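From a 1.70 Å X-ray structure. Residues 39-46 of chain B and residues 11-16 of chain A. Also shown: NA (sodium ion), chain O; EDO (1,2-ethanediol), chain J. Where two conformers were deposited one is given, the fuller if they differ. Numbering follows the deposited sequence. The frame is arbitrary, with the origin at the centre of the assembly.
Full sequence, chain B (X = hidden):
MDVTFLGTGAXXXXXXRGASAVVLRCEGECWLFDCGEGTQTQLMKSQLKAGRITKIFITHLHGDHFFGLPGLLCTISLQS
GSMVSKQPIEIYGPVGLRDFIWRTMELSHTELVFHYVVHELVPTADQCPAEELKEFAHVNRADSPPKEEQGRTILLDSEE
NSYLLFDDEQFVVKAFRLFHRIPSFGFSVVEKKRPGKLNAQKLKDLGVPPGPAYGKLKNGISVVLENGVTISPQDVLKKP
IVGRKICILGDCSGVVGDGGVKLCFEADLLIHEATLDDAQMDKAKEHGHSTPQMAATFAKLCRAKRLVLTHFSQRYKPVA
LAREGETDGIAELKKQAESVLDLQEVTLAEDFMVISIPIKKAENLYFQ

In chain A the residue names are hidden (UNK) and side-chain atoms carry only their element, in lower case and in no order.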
# COMPACT_ATOMS: atom_id res chain seq x y z
N THR B 39 -3.77 3.57 -4.92
CA THR B 39 -4.80 3.42 -5.95
C THR B 39 -6.21 3.45 -5.35
O THR B 39 -7.10 4.15 -5.85
CB THR B 39 -4.54 2.21 -6.81
OG1 THR B 39 -3.26 2.39 -7.46
CG2 THR B 39 -5.67 1.98 -7.81
N GLN B 40 -6.40 2.77 -4.21
CA GLN B 40 -7.74 2.75 -3.65
C GLN B 40 -8.26 4.16 -3.28
O GLN B 40 -9.45 4.46 -3.44
CB GLN B 40 -7.85 1.78 -2.47
CG GLN B 40 -6.96 2.12 -1.27
CD GLN B 40 -7.36 1.34 -0.03
OE1 GLN B 40 -8.50 1.47 0.44
NE2 GLN B 40 -6.43 0.58 0.52
N THR B 41 -7.38 5.04 -2.78
CA THR B 41 -7.76 6.39 -2.39
C THR B 41 -7.98 7.27 -3.65
O THR B 41 -8.85 8.11 -3.69
CB THR B 41 -6.70 6.96 -1.49
OG1 THR B 41 -6.32 5.94 -0.54
CG2 THR B 41 -7.23 8.23 -0.77
N GLN B 42 -7.17 7.03 -4.68
CA GLN B 42 -7.39 7.73 -5.94
C GLN B 42 -8.76 7.36 -6.53
O GLN B 42 -9.51 8.22 -7.01
CB GLN B 42 -6.28 7.43 -6.96
CG GLN B 42 -4.92 7.96 -6.52
CD GLN B 42 -4.83 9.45 -6.41
OE1 GLN B 42 -5.17 10.03 -5.38
NE2 GLN B 42 -4.34 10.10 -7.46
N LEU B 43 -9.11 6.09 -6.48
CA LEU B 43 -10.46 5.64 -6.84
C LEU B 43 -11.55 6.35 -6.10
O LEU B 43 -12.50 6.81 -6.69
CB LEU B 43 -10.65 4.14 -6.71
CG LEU B 43 -9.99 3.30 -7.71
CD1 LEU B 43 -9.85 1.80 -7.36
CD2 LEU B 43 -10.85 3.53 -9.08
N MET B 44 -11.39 6.46 -4.76
CA MET B 44 -12.36 7.13 -3.96
C MET B 44 -12.57 8.59 -4.44
O MET B 44 -13.69 9.08 -4.45
CB MET B 44 -12.01 7.05 -2.45
CG MET B 44 -12.03 5.67 -2.02
SD MET B 44 -11.40 5.71 -0.30
CE MET B 44 -12.78 6.51 0.41
N LYS B 45 -11.48 9.27 -4.78
CA LYS B 45 -11.54 10.68 -5.23
C LYS B 45 -12.17 10.82 -6.61
O LYS B 45 -12.73 11.87 -6.92
CB LYS B 45 -10.13 11.29 -5.29
CG LYS B 45 -9.34 11.42 -3.92
CD LYS B 45 -8.12 12.28 -4.32
CE LYS B 45 -6.95 12.27 -3.42
NZ LYS B 45 -5.75 12.34 -4.38
N SER B 46 -12.05 9.76 -7.39
CA SER B 46 -12.55 9.75 -8.79
C SER B 46 -14.04 9.52 -8.84
O SER B 46 -14.68 9.21 -7.85
CB SER B 46 -11.85 8.67 -9.59
OG SER B 46 -12.39 7.40 -9.34
N UNK A 11 -9.72 1.33 9.46
CA UNK A 11 -9.94 0.23 8.51
C UNK A 11 -9.37 0.37 7.09
O UNK A 11 -9.01 -0.65 6.49
c UNK A 11 -11.43 -0.16 8.48
N UNK A 12 -9.31 1.57 6.55
CA UNK A 12 -8.76 1.88 5.25
C UNK A 12 -8.47 3.34 5.12
O UNK A 12 -9.06 4.15 5.84
c UNK A 12 -12.08 1.36 4.89
c UNK A 12 -11.07 2.00 4.18
o UNK A 12 -14.87 3.60 4.29
c UNK A 12 -9.70 1.44 4.10
c UNK A 12 -12.61 3.71 3.58
c UNK A 12 -11.38 3.20 3.54
c UNK A 12 -13.60 3.05 4.26
c UNK A 12 -13.33 1.86 4.91
N UNK A 13 -7.58 3.71 4.21
CA UNK A 13 -7.31 5.12 4.00
C UNK A 13 -8.39 5.75 3.17
O UNK A 13 -8.92 5.08 2.31
c UNK A 13 -6.72 2.85 3.38
c UNK A 13 -6.00 5.10 3.21
c UNK A 13 -6.00 3.82 2.55
N UNK A 14 -8.69 7.01 3.45
CA UNK A 14 -9.61 7.81 2.62
C UNK A 14 -8.98 9.15 2.31
O UNK A 14 -7.92 9.48 2.83
o UNK A 14 -10.87 9.05 4.30
c UNK A 14 -10.95 7.99 3.30
N UNK A 15 -9.60 9.91 1.40
CA UNK A 15 -9.13 11.25 1.08
C UNK A 15 -9.13 12.21 2.29
O UNK A 15 -8.31 13.13 2.34
c UNK A 15 -10.75 9.52 0.57
c UNK A 15 -10.13 11.73 0.01
c UNK A 15 -10.65 10.50 -0.63
N UNK A 16 -9.98 11.95 3.26
CA UNK A 16 -10.07 12.85 4.46
C UNK A 16 -9.29 12.37 5.68
O UNK A 16 -8.87 13.18 6.52
o UNK A 16 -12.19 11.85 5.08
c UNK A 16 -12.26 13.77 3.72
c UNK A 16 -11.53 13.09 4.84
NA NA O . -15.02 7.16 -6.35
C1 EDO J . -2.75 7.36 -0.52
O1 EDO J . -3.62 6.47 0.17
C2 EDO J . -1.59 6.70 -1.21
O2 EDO J . -0.60 7.59 -1.60
O HOH W 1 -15.37 5.72 -4.66
O HOH W 2 -17.12 7.89 -5.87

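Position 11 of chain A carries a single side-chain carbon and touches nothing on the helix. That is alanine, Ala A11, whose CB comes no nearer to the chain B stretch than 8.7 Å, from OE1 of Gln B40; at that range the helix sets no demand on it.

Position 12 has one carbon, lying by Gln B40, then a ring of six carbons with one oxygen at its far end and an edge by Met B44. A ring with a hydroxyl is tyrosine. Tyr A12 sets its CB 3.9 Å from OE1 of Gln B40, while CE of Met B44 lies near the ring plane, 4.2 Å from CE2. The ring thus offers an apolar rim to the methionine, and its OH is hydrogen-bonded elsewhere in the structure.

At position 13 three carbons close a ring onto the backbone nitrogen, against Gln B40 and Thr B41: proline. Proline has no N-H to satisfy, and its compact ring lies against the polar ends of two helix side chains: CD of Pro A13 is 3.7 Å from NE2 of Gln B40, and CG is 3.8 Å from OG1 of Thr B41. The glutamine amide bonds elsewhere, and OG1 of Thr B41 shares a 2.8 Å hydrogen bond with O1 of the ethanediol. The carbonyl O of Pro A13, 3.7 Å from SD of Met B44, is buried without a partner.

Position 14 shows one carbon, touching Met B44, then one oxygen: serine. Ser A14 points away overall, yet its CB is 3.7 Å from CE of Met B44. Its OG accepts a hydrogen bond from the backbone N of position 16 at 3.2 Å.

Position 15 again closes three carbons onto its nitrogen, beside Thr B41, Met B44 and Lys B45: a second proline. Pro A15 packs its CD 3.6 Å from CE of Met B44 and its CG 3.7 Å from CG of Lys B45; its N lies 3.6 Å from CG2 of Thr B41. A rigid, apolar ring suits these aliphatic portions.

Position 16 branches at its first carbon into one oxygen and one carbon, and touches nothing on the stretch: threonine. Thr A16 approaches nearest with OG1, 7.1 Å from CE of Met B44; it is exposed, where a hydroxyl suits solvent.

The contact works by shape, without a hydrogen bond across it. A loop, extended through Tyr A12 to Ser A14 and turning at Pro A15, lies over one helix face, with Gln B40, Thr B41 and Met B44 directed toward it. The flexible methionine reaches Tyr A12, Ser A14 and Pro A15 through one methyl group, and the prolines supply firm surfaces.

Chain A 11-16: AYPSPT
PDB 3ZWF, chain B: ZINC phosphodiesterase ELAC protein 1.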